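Local structure of CpuTA1 (Curtobacterium pusillum, 5K3W) at residues K117-R122 with W133-E138; S143-G148 with S271-A276; A237-F242 with A294-Y299. The protein is a pyridoxal-5'-phosphate-binding protein of the class IV aminotransferase family, found here as an assembly of two chains. All coordinates share one frame; numbering follows the deposited sequence.

Contact 1 (K117-R122 with W133-E138); sequences KLILTR and WVFVDE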
ATOM      1  N   LYS A 117      -9.628  12.956   8.718  1.00 18.30           N
ATOM      2  CA  LYS A 117      -8.649  12.025   8.181  1.00 21.22           C
ATOM      3  C   LYS A 117      -7.312  12.738   8.064  1.00 17.14           C
ATOM      4  O   LYS A 117      -7.235  13.827   7.485  1.00 16.75           O
ATOM      5  CB  LYS A 117      -9.086  11.467   6.821  1.00 22.02           C
ATOM      6  CG  LYS A 117      -8.009  10.580   6.167  1.00 30.23           C
ATOM      7  CD  LYS A 117      -8.591   9.575   5.177  1.00 34.29           C
ATOM      8  CE  LYS A 117      -9.044   8.315   5.892  1.00 41.30           C
ATOM      9  NZ  LYS A 117      -9.575   7.298   4.937  1.00 45.11           N
ATOM     10  N   LEU A 118      -6.271  12.128   8.620  1.00 15.73           N
ATOM     11  CA  LEU A 118      -4.924  12.682   8.591  1.00 19.44           C
ATOM     12  C   LEU A 118      -4.081  11.849   7.641  1.00 18.30           C
ATOM     13  O   LEU A 118      -4.054  10.617   7.752  1.00 16.83           O
ATOM     14  CB  LEU A 118      -4.290  12.694   9.990  1.00 12.62           C
ATOM     15  CG  LEU A 118      -4.855  13.555  11.129  1.00 15.75           C
ATOM     16  CD1 LEU A 118      -6.354  13.336  11.371  1.00 15.54           C
ATOM     17  CD2 LEU A 118      -4.060  13.304  12.428  1.00 12.34           C
ATOM     18  N   ILE A 119      -3.386  12.510   6.721  1.00 13.08           N
ATOM     19  CA  ILE A 119      -2.592  11.809   5.726  1.00 13.69           C
ATOM     20  C   ILE A 119      -1.196  12.410   5.696  1.00 17.39           C
ATOM     21  O   ILE A 119      -1.036  13.606   5.435  1.00 14.64           O
ATOM     22  CB  ILE A 119      -3.249  11.853   4.340  1.00 15.40           C
ATOM     23  CG1 ILE A 119      -4.538  11.027   4.374  1.00 13.38           C
ATOM     24  CG2 ILE A 119      -2.291  11.333   3.276  1.00 12.25           C
ATOM     25  CD1 ILE A 119      -5.333  11.114   3.120  1.00 17.65           C
ATOM     26  N   LEU A 120      -0.189  11.573   5.949  1.00 18.21           N
ATOM     27  CA  LEU A 120       1.207  11.991   5.980  1.00 19.47           C
ATOM     28  C   LEU A 120       2.015  11.073   5.074  1.00 16.82           C
ATOM     29  O   LEU A 120       2.060   9.860   5.302  1.00 18.44           O
ATOM     30  CB  LEU A 120       1.753  11.957   7.410  1.00 19.26           C
ATOM     31  CG  LEU A 120       3.257  12.191   7.625  1.00 17.98           C
ATOM     32  CD1 LEU A 120       3.682  13.494   7.012  1.00 20.14           C
ATOM     33  CD2 LEU A 120       3.576  12.181   9.113  1.00 23.11           C
ATOM     34  N   THR A 121       2.665  11.645   4.063  1.00 13.63           N
ATOM     35  CA  THR A 121       3.447  10.861   3.107  1.00 23.20           C
ATOM     36  C   THR A 121       4.906  11.312   3.099  1.00 20.50           C
ATOM     37  O   THR A 121       5.270  12.357   3.650  1.00 26.81           O
ATOM     38  CB  THR A 121       2.885  10.972   1.682  1.00 16.16           C
ATOM     39  OG1 THR A 121       3.332  12.201   1.103  1.00 23.09           O
ATOM     40  CG2 THR A 121       1.356  10.939   1.683  1.00 14.41           C
ATOM     41  N   ARG A 122       5.744  10.507   2.443  1.00 20.17           N
ATOM     42  CA  ARG A 122       7.161  10.829   2.295  1.00 18.93           C
ATOM     43  C   ARG A 122       7.391  11.995   1.339  1.00 23.23           C
ATOM     44  O   ARG A 122       8.523  12.472   1.236  1.00 24.47           O
ATOM     45  CB  ARG A 122       7.946   9.580   1.834  1.00 20.32           C
ATOM     46  CG  ARG A 122       9.452   9.575   2.203  1.00 15.50           C
ATOM     47  CD  ARG A 122      10.104   8.187   2.028  1.00 15.61           C
ATOM     48  NE  ARG A 122       9.313   7.095   2.607  1.00 18.75           N
ATOM     49  CZ  ARG A 122       9.429   6.637   3.856  1.00 19.02           C
ATOM     50  NH1 ARG A 122      10.315   7.161   4.689  1.00 16.23           N
ATOM     51  NH2 ARG A 122       8.646   5.653   4.281  1.00 14.16           N
ATOM     52  N   TRP A 133      -1.886  16.341   5.008  1.00 15.68           N
ATOM     53  CA  TRP A 133      -3.216  16.872   4.779  1.00 15.67           C
ATOM     54  C   TRP A 133      -4.138  16.440   5.907  1.00 16.51           C
ATOM     55  O   TRP A 133      -3.949  15.391   6.526  1.00 16.17           O
ATOM     56  CB  TRP A 133      -3.802  16.382   3.453  1.00 21.72           C
ATOM     57  CG  TRP A 133      -3.094  16.858   2.245  1.00 16.21           C
ATOM     58  CD1 TRP A 133      -3.281  18.045   1.608  1.00 17.84           C
ATOM     59  CD2 TRP A 133      -2.106  16.144   1.495  1.00 19.60           C
ATOM     60  NE1 TRP A 133      -2.455  18.129   0.510  1.00 24.11           N
ATOM     61  CE2 TRP A 133      -1.722  16.975   0.415  1.00 20.24           C
ATOM     62  CE3 TRP A 133      -1.500  14.892   1.634  1.00 16.11           C
ATOM     63  CZ2 TRP A 133      -0.758  16.591  -0.531  1.00 16.82           C
ATOM     64  CZ3 TRP A 133      -0.535  14.511   0.693  1.00 20.77           C
ATOM     65  CH2 TRP A 133      -0.179  15.362  -0.375  1.00 20.85           C
ATOM     66  N   VAL A 134      -5.159  17.249   6.144  1.00 20.03           N
ATOM     67  CA  VAL A 134      -6.280  16.890   7.000  1.00 15.37           C
ATOM     68  C   VAL A 134      -7.540  17.268   6.249  1.00 17.76           C
ATOM     69  O   VAL A 134      -7.640  18.390   5.741  1.00 24.96           O
ATOM     70  CB  VAL A 134      -6.246  17.625   8.360  1.00 17.63           C
ATOM     71  CG1 VAL A 134      -7.443  17.203   9.231  1.00 14.54           C
ATOM     72  CG2 VAL A 134      -4.947  17.383   9.084  1.00 21.60           C
ATOM     73  N   PHE A 135      -8.510  16.364   6.195  1.00 14.59           N
ATOM     74  CA  PHE A 135      -9.832  16.798   5.767  1.00 19.43           C
ATOM     75  C   PHE A 135     -10.906  16.302   6.725  1.00 15.72           C
ATOM     76  O   PHE A 135     -10.758  15.274   7.391  1.00 21.14           O
ATOM     77  CB  PHE A 135     -10.146  16.384   4.311  1.00 20.25           C
ATOM     78  CG  PHE A 135     -10.173  14.901   4.059  1.00 14.89           C
ATOM     79  CD1 PHE A 135     -11.355  14.184   4.189  1.00 19.62           C
ATOM     80  CD2 PHE A 135      -9.035  14.239   3.629  1.00 13.01           C
ATOM     81  CE1 PHE A 135     -11.395  12.820   3.914  1.00 17.24           C
ATOM     82  CE2 PHE A 135      -9.064  12.882   3.364  1.00 21.58           C
ATOM     83  CZ  PHE A 135     -10.245  12.170   3.508  1.00 18.81           C
ATOM     84  N   VAL A 136     -11.976  17.078   6.808  1.00 16.29           N
ATOM     85  CA  VAL A 136     -13.125  16.802   7.658  1.00 16.55           C
ATOM     86  C   VAL A 136     -14.359  16.683   6.770  1.00 22.42           C
ATOM     87  O   VAL A 136     -14.516  17.438   5.808  1.00 21.48           O
ATOM     88  CB  VAL A 136     -13.316  17.920   8.709  1.00 19.55           C
ATOM     89  CG1 VAL A 136     -14.571  17.678   9.522  1.00 15.54           C
ATOM     90  CG2 VAL A 136     -12.072  18.033   9.612  1.00 11.42           C
ATOM     91  N   ASP A 137     -15.236  15.742   7.088  1.00 19.91           N
ATOM     92  CA  ASP A 137     -16.416  15.568   6.258  1.00 19.04           C
ATOM     93  C   ASP A 137     -17.405  14.690   7.005  1.00 24.73           C
ATOM     94  O   ASP A 137     -17.076  14.066   8.019  1.00 23.80           O
ATOM     95  CB  ASP A 137     -16.063  14.960   4.901  1.00 20.13           C
ATOM     96  CG  ASP A 137     -17.203  15.058   3.899  1.00 31.78           C
ATOM     97  OD1 ASP A 137     -18.175  15.794   4.173  1.00 30.10           O
ATOM     98  OD2 ASP A 137     -17.114  14.419   2.823  1.00 34.50           O
ATOM     99  N   GLU A 138     -18.627  14.653   6.481  1.00 29.36           N
ATOM    100  CA  GLU A 138     -19.674  13.830   7.061  1.00 32.36           C
ATOM    101  C   GLU A 138     -19.326  12.356   6.912  1.00 27.82           C
ATOM    102  O   GLU A 138     -18.801  11.926   5.881  1.00 28.09           O
ATOM    103  CB  GLU A 138     -21.011  14.135   6.392  1.00 29.40           C
ATOM    104  CG  GLU A 138     -22.184  14.049   7.337  1.00 48.41           C
ATOM    105  CD  GLU A 138     -23.427  14.740   6.797  1.00 68.71           C
ATOM    106  OE1 GLU A 138     -24.410  14.862   7.566  1.00 74.69           O
ATOM    107  OE2 GLU A 138     -23.419  15.162   5.613  1.00 51.19           O
TER
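Two reciprocal pairs of backbone hydrogen bonds join strand 117-121 to strand 133-138. Lys117 N donates to Phe135 O at 2.9 Å, nearly along the C=O axis, and Phe135 N returns a bond to Lys117 O; Ile119 and Trp133 repeat the exchange, with Ile119 N 2.9 Å from Trp133 O. Between these hydrogen-bonded pairs lies the non-hydrogen-bonded pair Leu118-Val134, where the CA of Val134 faces Lys117 O at 3.2 Å.

On one face of the sheet Lys117 and Phe135 run side by side. Lys117 has CG anti to the backbone N (chi1 175°), and its CB sits over one face of the ring, 3.9 Å from the Phe135 centroid, a CH-pi contact. Farther along, Lys117 CD reaches Phe135 CZ at 3.5 Å, before a bend at chi3 (-85°) leads the amine away. Phe135 adopts the crowded first torsion, CG between the backbone N and the carbonyl carbon (chi1 62°), and its ring ends up close to the lysine methylenes. Branched Ile119 serves two aromatics: CD1 meets the Phe135 ring edge, and CG2 lies 4.0 Å from Trp133 CE3 at the indole edge. Thr121 adds its CG2 to that edge, while its OG1 bonds Asp46. The other face carries Leu118 and Val134, whose aliphatic side chains pack on Trp93 of helix 90-108; Leu118 also touches Val97.

Strands 54-62 and 5-9 flank this beta hairpin, and Thr45 and Arg51 of the second subunit pack on Phe135 and Lys117 respectively. The chemistry thus divides cleanly: peptide groups satisfy one another within the sheet, aliphatic and aromatic carbon packs beside it, and Lys117 contributes its methylenes to the apolar layer while carrying its probable charge beyond the phenyl ring.

Contact 2 (S143-G148 with S271-A276); sequences SQQRLG and SVRQAA. With PLP (pyridoxal-5'-phosphate), chain C.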
ATOM      1  N   SER A 143     -25.557   2.924  10.813  1.00 30.41           N
ATOM      2  CA  SER A 143     -26.574   2.489  11.765  1.00 33.61           C
ATOM      3  C   SER A 143     -26.899   1.012  11.596  1.00 34.40           C
ATOM      4  O   SER A 143     -27.098   0.293  12.584  1.00 36.80           O
ATOM      5  CB  SER A 143     -27.837   3.327  11.603  1.00 31.89           C
ATOM      6  OG  SER A 143     -28.223   3.350  10.243  1.00 42.04           O
ATOM      7  N   GLN A 144     -26.976   0.546  10.354  1.00 26.08           N
ATOM      8  CA  GLN A 144     -27.292  -0.859  10.125  1.00 24.71           C
ATOM      9  C   GLN A 144     -26.154  -1.764  10.601  1.00 28.35           C
ATOM     10  O   GLN A 144     -26.386  -2.732  11.336  1.00 25.06           O
ATOM     11  CB  GLN A 144     -27.602  -1.077   8.643  1.00 22.50           C
ATOM     12  CG  GLN A 144     -28.402  -2.317   8.371  1.00 34.90           C
ATOM     13  CD  GLN A 144     -29.653  -2.374   9.222  1.00 48.29           C
ATOM     14  OE1 GLN A 144     -30.311  -1.349   9.452  1.00 41.47           O
ATOM     15  NE2 GLN A 144     -29.979  -3.570   9.720  1.00 44.26           N
ATOM     16  N   GLN A 145     -24.908  -1.453  10.206  1.00 27.72           N
ATOM     17  CA  GLN A 145     -23.776  -2.276  10.626  1.00 25.85           C
ATOM     18  C   GLN A 145     -23.644  -2.315  12.151  1.00 27.61           C
ATOM     19  O   GLN A 145     -23.258  -3.347  12.715  1.00 24.32           O
ATOM     20  CB  GLN A 145     -22.478  -1.776   9.969  1.00 21.40           C
ATOM     21  CG  GLN A 145     -22.563  -1.646   8.433  1.00 29.85           C
ATOM     22  CD  GLN A 145     -21.325  -2.158   7.670  1.00 46.17           C
ATOM     23  OE1 GLN A 145     -20.168  -1.868   8.015  1.00 43.16           O
ATOM     24  NE2 GLN A 145     -21.580  -2.924   6.613  1.00 62.07           N
ATOM     25  N   ARG A 146     -23.984  -1.221  12.840  1.00 23.85           N
ATOM     26  CA  ARG A 146     -23.963  -1.237  14.297  1.00 24.16           C
ATOM     27  C   ARG A 146     -24.958  -2.225  14.895  1.00 29.76           C
ATOM     28  O   ARG A 146     -24.851  -2.529  16.089  1.00 30.53           O
ATOM     29  CB  ARG A 146     -24.221   0.169  14.839  1.00 26.54           C
ATOM     30  CG  ARG A 146     -23.090   1.120  14.538  1.00 25.53           C
ATOM     31  CD  ARG A 146     -23.329   2.522  15.057  1.00 20.20           C
ATOM     32  NE  ARG A 146     -22.264   3.385  14.564  1.00 26.42           N
ATOM     33  CZ  ARG A 146     -22.274   4.709  14.598  1.00 23.39           C
ATOM     34  NH1 ARG A 146     -23.304   5.366  15.110  1.00 19.19           N
ATOM     35  NH2 ARG A 146     -21.242   5.378  14.104  1.00 28.87           N
ATOM     36  N   LEU A 147     -25.899  -2.755  14.105  1.00 24.16           N
ATOM     37  CA  LEU A 147     -26.820  -3.771  14.597  1.00 28.60           C
ATOM     38  C   LEU A 147     -26.398  -5.194  14.255  1.00 30.38           C
ATOM     39  O   LEU A 147     -26.908  -6.136  14.875  1.00 23.55           O
ATOM     40  CB  LEU A 147     -28.232  -3.533  14.048  1.00 30.49           C
ATOM     41  CG  LEU A 147     -28.894  -2.171  14.305  1.00 31.18           C
ATOM     42  CD1 LEU A 147     -30.309  -2.155  13.760  1.00 22.40           C
ATOM     43  CD2 LEU A 147     -28.874  -1.807  15.774  1.00 28.01           C
ATOM     44  N   GLY A 148     -25.495  -5.373  13.291  1.00 28.20           N
ATOM     45  CA  GLY A 148     -25.024  -6.697  12.926  1.00 25.77           C
ATOM     46  C   GLY A 148     -24.327  -6.772  11.581  1.00 28.89           C
ATOM     47  O   GLY A 148     -24.752  -6.116  10.626  1.00 27.95           O
ATOM     48  N   SER A 271     -12.872   3.389  14.664  1.00 20.01           N
ATOM     49  CA  SER A 271     -13.187   4.740  15.134  1.00 21.28           C
ATOM     50  C   SER A 271     -14.524   5.247  14.610  1.00 26.39           C
ATOM     51  O   SER A 271     -15.313   5.815  15.373  1.00 27.79           O
ATOM     52  CB  SER A 271     -12.086   5.723  14.748  1.00 22.62           C
ATOM     53  OG  SER A 271     -10.948   5.544  15.559  1.00 18.96           O
ATOM     54  N   VAL A 272     -14.796   5.079  13.316  1.00 27.12           N
ATOM     55  CA  VAL A 272     -15.988   5.690  12.725  1.00 21.21           C
ATOM     56  C   VAL A 272     -17.209   4.790  12.859  1.00 23.99           C
ATOM     57  O   VAL A 272     -18.286   5.245  13.252  1.00 24.50           O
ATOM     58  CB  VAL A 272     -15.731   6.060  11.253  1.00 21.16           C
ATOM     59  CG1 VAL A 272     -17.024   6.523  10.603  1.00 27.48           C
ATOM     60  CG2 VAL A 272     -14.707   7.159  11.178  1.00 18.26           C
ATOM     61  N   ARG A 273     -17.078   3.507  12.516  1.00 22.25           N
ATOM     62  CA  ARG A 273     -18.210   2.598  12.654  1.00 22.41           C
ATOM     63  C   ARG A 273     -18.529   2.313  14.121  1.00 25.42           C
ATOM     64  O   ARG A 273     -19.677   1.989  14.451  1.00 22.57           O
ATOM     65  CB  ARG A 273     -17.921   1.302  11.894  1.00 19.16           C
ATOM     66  CG  ARG A 273     -19.072   0.318  11.876  1.00 20.33           C
ATOM     67  CD  ARG A 273     -18.804  -0.830  10.910  1.00 20.31           C
ATOM     68  NE  ARG A 273     -17.626  -1.592  11.300  1.00 28.69           N
ATOM     69  CZ  ARG A 273     -17.138  -2.616  10.609  1.00 22.80           C
ATOM     70  NH1 ARG A 273     -17.740  -2.998   9.498  1.00 15.63           N
ATOM     71  NH2 ARG A 273     -16.048  -3.248  11.028  1.00 15.20           N
ATOM     72  N   GLN A 274     -17.543   2.456  15.004  1.00 20.33           N
ATOM     73  CA  GLN A 274     -17.698   2.118  16.411  1.00 21.23           C
ATOM     74  C   GLN A 274     -17.801   0.598  16.554  1.00 21.74           C
ATOM     75  O   GLN A 274     -16.955  -0.124  16.018  1.00 24.83           O
ATOM     76  CB  GLN A 274     -18.896   2.856  17.006  1.00 18.10           C
ATOM     77  CG  GLN A 274     -18.865   4.379  16.770  1.00 23.15           C
ATOM     78  CD  GLN A 274     -17.838   5.161  17.642  1.00 31.77           C
ATOM     79  OE1 GLN A 274     -17.140   4.604  18.496  1.00 25.93           O
ATOM     80  NE2 GLN A 274     -17.763   6.465  17.411  1.00 25.00           N
ATOM     81  N   ALA A 275     -18.805   0.082  17.257  1.00 20.09           N
ATOM     82  CA  ALA A 275     -18.882  -1.348  17.541  1.00 20.23           C
ATOM     83  C   ALA A 275     -19.885  -2.011  16.606  1.00 22.89           C
ATOM     84  O   ALA A 275     -21.074  -1.683  16.633  1.00 29.14           O
ATOM     85  CB  ALA A 275     -19.264  -1.602  18.997  1.00 22.11           C
ATOM     86  N   ALA A 276     -19.408  -2.947  15.791  1.00 19.94           N
ATOM     87  CA  ALA A 276     -20.288  -3.707  14.912  1.00 21.64           C
ATOM     88  C   ALA A 276     -20.369  -5.150  15.389  1.00 21.57           C
ATOM     89  O   ALA A 276     -19.377  -5.891  15.277  1.00 23.65           O
ATOM     90  CB  ALA A 276     -19.790  -3.647  13.468  1.00 21.25           C
TER
HETATM   91  N1  PLP C 401      -6.945  -2.316  12.307  1.00 28.40           N
HETATM   92  C2  PLP C 401      -6.637  -1.586  11.197  1.00 30.06           C
HETATM   93  C2A PLP C 401      -5.813  -2.194  10.078  1.00 16.89           C
HETATM   94  C3  PLP C 401      -7.069  -0.276  11.107  1.00 23.95           C
HETATM   95  O3  PLP C 401      -6.720   0.447   9.956  1.00 18.43           O
HETATM   96  C4  PLP C 401      -7.797   0.280  12.130  1.00 26.31           C
HETATM   97  C4A PLP C 401      -8.323   1.690  12.084  1.00 23.24           C
HETATM   98  C5  PLP C 401      -8.112  -0.449  13.236  1.00 26.73           C
HETATM   99  C6  PLP C 401      -7.670  -1.759  13.320  1.00 28.17           C
HETATM  100  C5A PLP C 401      -8.943   0.177  14.351  1.00 21.88           C
HETATM  101  O4P PLP C 401      -8.346   1.341  14.892  1.00 22.44           O
HETATM  102  P   PLP C 401      -9.246   2.508  15.501  1.00 25.49           P
HETATM  103  O1P PLP C 401     -10.232   1.952  16.504  1.00 20.55           O
HETATM  104  O2P PLP C 401      -9.988   3.249  14.415  1.00 19.41           O
HETATM  105  O3P PLP C 401      -8.364   3.485  16.234  1.00 20.08           O
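Arg146 grips the backbone of 271-276 with two hydrogen bonds, reaching across from the helix-like turn 143-147. Its chain is extended from CG to NE, which suits a residue that must span to main-chain carbonyls. NE donates to Arg273 O at 2.9 Å, approaching from above the carbonyl plane, and NH2 donates to Val272 O at 3.1 Å, nearly along the C=O axis. Gln274 CG lies over one face of the guanidinium, 3.7 Å from Arg146 NH2, and Glu113 gives NH2 a salt bridge.

A third bond runs the opposite way: Arg273, bent at chi3 (62°), places NH1 3.1 Å from Gln145 OE1, which lies in the guanidinium plane. Asp195 takes NH2 of the same arginine. Ala276, with a single methyl, fits against Gln145 O and over the Arg273 guanidinium.

Looser is the outer side of the turn, where Ser143, Gln144 and Leu147 are exposed and do not touch 271-276. Gly148 closes the turn with backbone angles at which a CB would collide with the preceding carbonyl O. At the far end, Ser271 binds pyridoxal-5'-phosphate through N and through OG, the latter 2.7 Å from PLP O2P.

Strand 274-278 pairs with strand 265-270, helix 290-307 packs on Arg146, Gln274 and Ala275, and Ser271 touches the start of helix 234-245.

Contact 3 (A237-F242 with A294-Y299); sequences AAVFDF and ADLNAY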
ATOM      1  N   ALA A 237      -9.503   0.125  23.007  1.00 17.05           N
ATOM      2  CA  ALA A 237      -9.220   0.595  24.358  1.00 26.43           C
ATOM      3  C   ALA A 237     -10.475   1.176  25.002  1.00 28.08           C
ATOM      4  O   ALA A 237     -10.771   0.889  26.167  1.00 28.43           O
ATOM      5  CB  ALA A 237      -8.078   1.615  24.356  1.00 17.34           C
ATOM      6  N   ALA A 238     -11.248   1.974  24.260  1.00 22.75           N
ATOM      7  CA  ALA A 238     -12.470   2.496  24.861  1.00 24.04           C
ATOM      8  C   ALA A 238     -13.482   1.387  25.119  1.00 30.57           C
ATOM      9  O   ALA A 238     -14.303   1.504  26.037  1.00 29.63           O
ATOM     10  CB  ALA A 238     -13.087   3.580  23.987  1.00 22.27           C
ATOM     11  N   VAL A 239     -13.437   0.308  24.331  1.00 23.52           N
ATOM     12  CA  VAL A 239     -14.351  -0.804  24.570  1.00 23.27           C
ATOM     13  C   VAL A 239     -13.974  -1.536  25.843  1.00 27.58           C
ATOM     14  O   VAL A 239     -14.845  -1.975  26.600  1.00 29.60           O
ATOM     15  CB  VAL A 239     -14.381  -1.770  23.376  1.00 26.34           C
ATOM     16  CG1 VAL A 239     -15.086  -3.069  23.794  1.00 21.75           C
ATOM     17  CG2 VAL A 239     -15.075  -1.125  22.195  1.00 19.58           C
ATOM     18  N   PHE A 240     -12.677  -1.714  26.089  1.00 29.41           N
ATOM     19  CA  PHE A 240     -12.271  -2.286  27.364  1.00 27.73           C
ATOM     20  C   PHE A 240     -12.750  -1.420  28.524  1.00 32.09           C
ATOM     21  O   PHE A 240     -13.204  -1.938  29.553  1.00 34.64           O
ATOM     22  CB  PHE A 240     -10.756  -2.473  27.401  1.00 26.80           C
ATOM     23  CG  PHE A 240     -10.304  -3.786  26.815  1.00 26.91           C
ATOM     24  CD1 PHE A 240     -11.175  -4.547  26.054  1.00 24.00           C
ATOM     25  CD2 PHE A 240      -9.028  -4.272  27.046  1.00 22.96           C
ATOM     26  CE1 PHE A 240     -10.774  -5.755  25.515  1.00 20.39           C
ATOM     27  CE2 PHE A 240      -8.625  -5.484  26.514  1.00 22.14           C
ATOM     28  CZ  PHE A 240      -9.502  -6.222  25.745  1.00 20.19           C
ATOM     29  N   ASP A 241     -12.677  -0.097  28.375  1.00 31.79           N
ATOM     30  CA  ASP A 241     -13.143   0.767  29.451  1.00 30.62           C
ATOM     31  C   ASP A 241     -14.611   0.503  29.747  1.00 37.32           C
ATOM     32  O   ASP A 241     -15.013   0.400  30.914  1.00 35.66           O
ATOM     33  CB  ASP A 241     -12.908   2.235  29.099  1.00 25.42           C
ATOM     34  CG  ASP A 241     -11.447   2.623  29.204  1.00 39.45           C
ATOM     35  OD1 ASP A 241     -11.071   3.723  28.727  1.00 35.69           O
ATOM     36  OD2 ASP A 241     -10.670   1.814  29.766  1.00 35.56           O
ATOM     37  N   PHE A 242     -15.424   0.365  28.698  1.00 32.99           N
ATOM     38  CA  PHE A 242     -16.843   0.103  28.898  1.00 32.99           C
ATOM     39  C   PHE A 242     -17.049  -1.170  29.707  1.00 36.16           C
ATOM     40  O   PHE A 242     -17.766  -1.168  30.715  1.00 38.86           O
ATOM     41  CB  PHE A 242     -17.549   0.020  27.545  1.00 29.60           C
ATOM     42  CG  PHE A 242     -18.946  -0.529  27.612  1.00 27.79           C
ATOM     43  CD1 PHE A 242     -20.032   0.316  27.746  1.00 28.79           C
ATOM     44  CD2 PHE A 242     -19.174  -1.891  27.528  1.00 30.94           C
ATOM     45  CE1 PHE A 242     -21.317  -0.185  27.798  1.00 26.69           C
ATOM     46  CE2 PHE A 242     -20.458  -2.398  27.583  1.00 26.61           C
ATOM     47  CZ  PHE A 242     -21.530  -1.543  27.722  1.00 31.88           C
ATOM     48  N   ALA A 294     -26.059  -2.003  21.883  1.00 29.90           N
ATOM     49  CA  ALA A 294     -26.570  -0.637  21.841  1.00 36.41           C
ATOM     50  C   ALA A 294     -25.988   0.198  22.977  1.00 30.75           C
ATOM     51  O   ALA A 294     -25.680   1.380  22.792  1.00 33.46           O
ATOM     52  CB  ALA A 294     -28.102  -0.643  21.901  1.00 24.78           C
ATOM     53  N   ASP A 295     -25.830  -0.398  24.158  1.00 24.43           N
ATOM     54  CA  ASP A 295     -25.193   0.322  25.253  1.00 28.78           C
ATOM     55  C   ASP A 295     -23.724   0.586  24.950  1.00 35.21           C
ATOM     56  O   ASP A 295     -23.195   1.655  25.279  1.00 37.45           O
ATOM     57  CB  ASP A 295     -25.329  -0.463  26.560  1.00 36.29           C
ATOM     58  CG  ASP A 295     -26.763  -0.513  27.076  1.00 45.98           C
ATOM     59  OD1 ASP A 295     -27.645   0.130  26.459  1.00 44.71           O
ATOM     60  OD2 ASP A 295     -27.001  -1.176  28.116  1.00 47.59           O
ATOM     61  N   LEU A 296     -23.040  -0.388  24.351  1.00 31.69           N
ATOM     62  CA  LEU A 296     -21.644  -0.192  23.986  1.00 32.01           C
ATOM     63  C   LEU A 296     -21.498   0.988  23.035  1.00 30.02           C
ATOM     64  O   LEU A 296     -20.675   1.890  23.247  1.00 23.21           O
ATOM     65  CB  LEU A 296     -21.106  -1.474  23.354  1.00 25.89           C
ATOM     66  CG  LEU A 296     -19.647  -1.458  22.937  1.00 24.04           C
ATOM     67  CD1 LEU A 296     -18.742  -1.225  24.141  1.00 25.11           C
ATOM     68  CD2 LEU A 296     -19.331  -2.769  22.258  1.00 30.63           C
ATOM     69  N   ASN A 297     -22.316   1.007  21.986  1.00 26.31           N
ATOM     70  CA  ASN A 297     -22.228   2.084  21.014  1.00 30.54           C
ATOM     71  C   ASN A 297     -22.601   3.427  21.633  1.00 35.53           C
ATOM     72  O   ASN A 297     -21.973   4.452  21.331  1.00 32.79           O
ATOM     73  CB  ASN A 297     -23.097   1.742  19.814  1.00 26.57           C
ATOM     74  CG  ASN A 297     -22.387   0.806  18.859  1.00 28.53           C
ATOM     75  OD1 ASN A 297     -21.179   0.929  18.669  1.00 29.82           O
ATOM     76  ND2 ASN A 297     -23.111  -0.144  18.279  1.00 22.40           N
ATOM     77  N   ALA A 298     -23.601   3.442  22.518  1.00 30.55           N
ATOM     78  CA  ALA A 298     -23.947   4.678  23.207  1.00 30.70           C
ATOM     79  C   ALA A 298     -22.795   5.152  24.086  1.00 32.36           C
ATOM     80  O   ALA A 298     -22.476   6.349  24.114  1.00 39.49           O
ATOM     81  CB  ALA A 298     -25.228   4.485  24.022  1.00 24.62           C
ATOM     82  N   TYR A 299     -22.136   4.232  24.795  1.00 24.67           N
ATOM     83  CA  TYR A 299     -20.927   4.613  25.519  1.00 23.04           C
ATOM     84  C   TYR A 299     -19.869   5.137  24.565  1.00 25.77           C
ATOM     85  O   TYR A 299     -19.270   6.189  24.800  1.00 31.13           O
ATOM     86  CB  TYR A 299     -20.371   3.434  26.312  1.00 23.91           C
ATOM     87  CG  TYR A 299     -19.041   3.749  26.976  1.00 33.83           C
ATOM     88  CD1 TYR A 299     -18.991   4.295  28.252  1.00 36.12           C
ATOM     89  CD2 TYR A 299     -17.836   3.504  26.327  1.00 29.11           C
ATOM     90  CE1 TYR A 299     -17.784   4.588  28.858  1.00 36.21           C
ATOM     91  CE2 TYR A 299     -16.627   3.799  26.925  1.00 28.90           C
ATOM     92  CZ  TYR A 299     -16.602   4.338  28.193  1.00 36.44           C
ATOM     93  OH  TYR A 299     -15.390   4.631  28.804  1.00 41.29           O
TER
HETATM   94  O   HOH W   1     -13.126   5.491  27.432  1.00 33.04           O
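Helix-helix packing joins helix 234-245 to helix 290-307, whose segments cross at 119° with their axes 10.1 Å apart. Phe242 is the main wedge. With CG anti to the backbone N (chi1 168°), its side chain slides past that of Tyr299 in the opposite direction, and the two rings form an offset edge-to-face pair: the edge of Phe242 turns to the face of Tyr299, centroids 5.6 Å apart and planes at 63°. Phe242 CB also lies over that face, 4.0 Å from the Tyr299 centroid. Leu296 covers a face of the Phe242 ring, its CD1 3.8 Å from the Phe242 centroid; the same methyl meets Val239 CG1 at 4.1 Å, so this one methyl of leucine sits at the junction between the valine and the phenyl face. Small Ala238 lets the tyrosine ring pass close, with CE2 near its carbonyl O.

On the outer side, beside exposed Asp241, a water bridges the helices, donating to Asp241 OD1 at 3.0 Å and bonded to Tyr299 OH at 2.8 Å. Asp295 turns to a salt bridge with Arg246. Dispersion and CH-pi contacts therefore hold the buried centre, while the tyrosine ring carries its hydroxyl to a water that it shares with Asp241.

Contacts 2 and 3 form a continuous block, their centres about 12 Å apart. Asn297 of helix 290-307 joins them: its OD1 lies 2.9 Å from Ala275 N, a probable hydrogen bond, while Leu296 CD2 packs on Ala275 CB at 3.5 Å. Their segments alternate along the chain. Contact 1 stands apart, its centre about 22 Å from that of contact 2 and about 26 Å from that of contact 3. The cofactor relates all three: Ser271 of contact 2 binds its phosphate directly, whereas the side chains of Val239 in contact 3 and Lys117 in contact 1 remain about 8 and 9 Å from it, respectively.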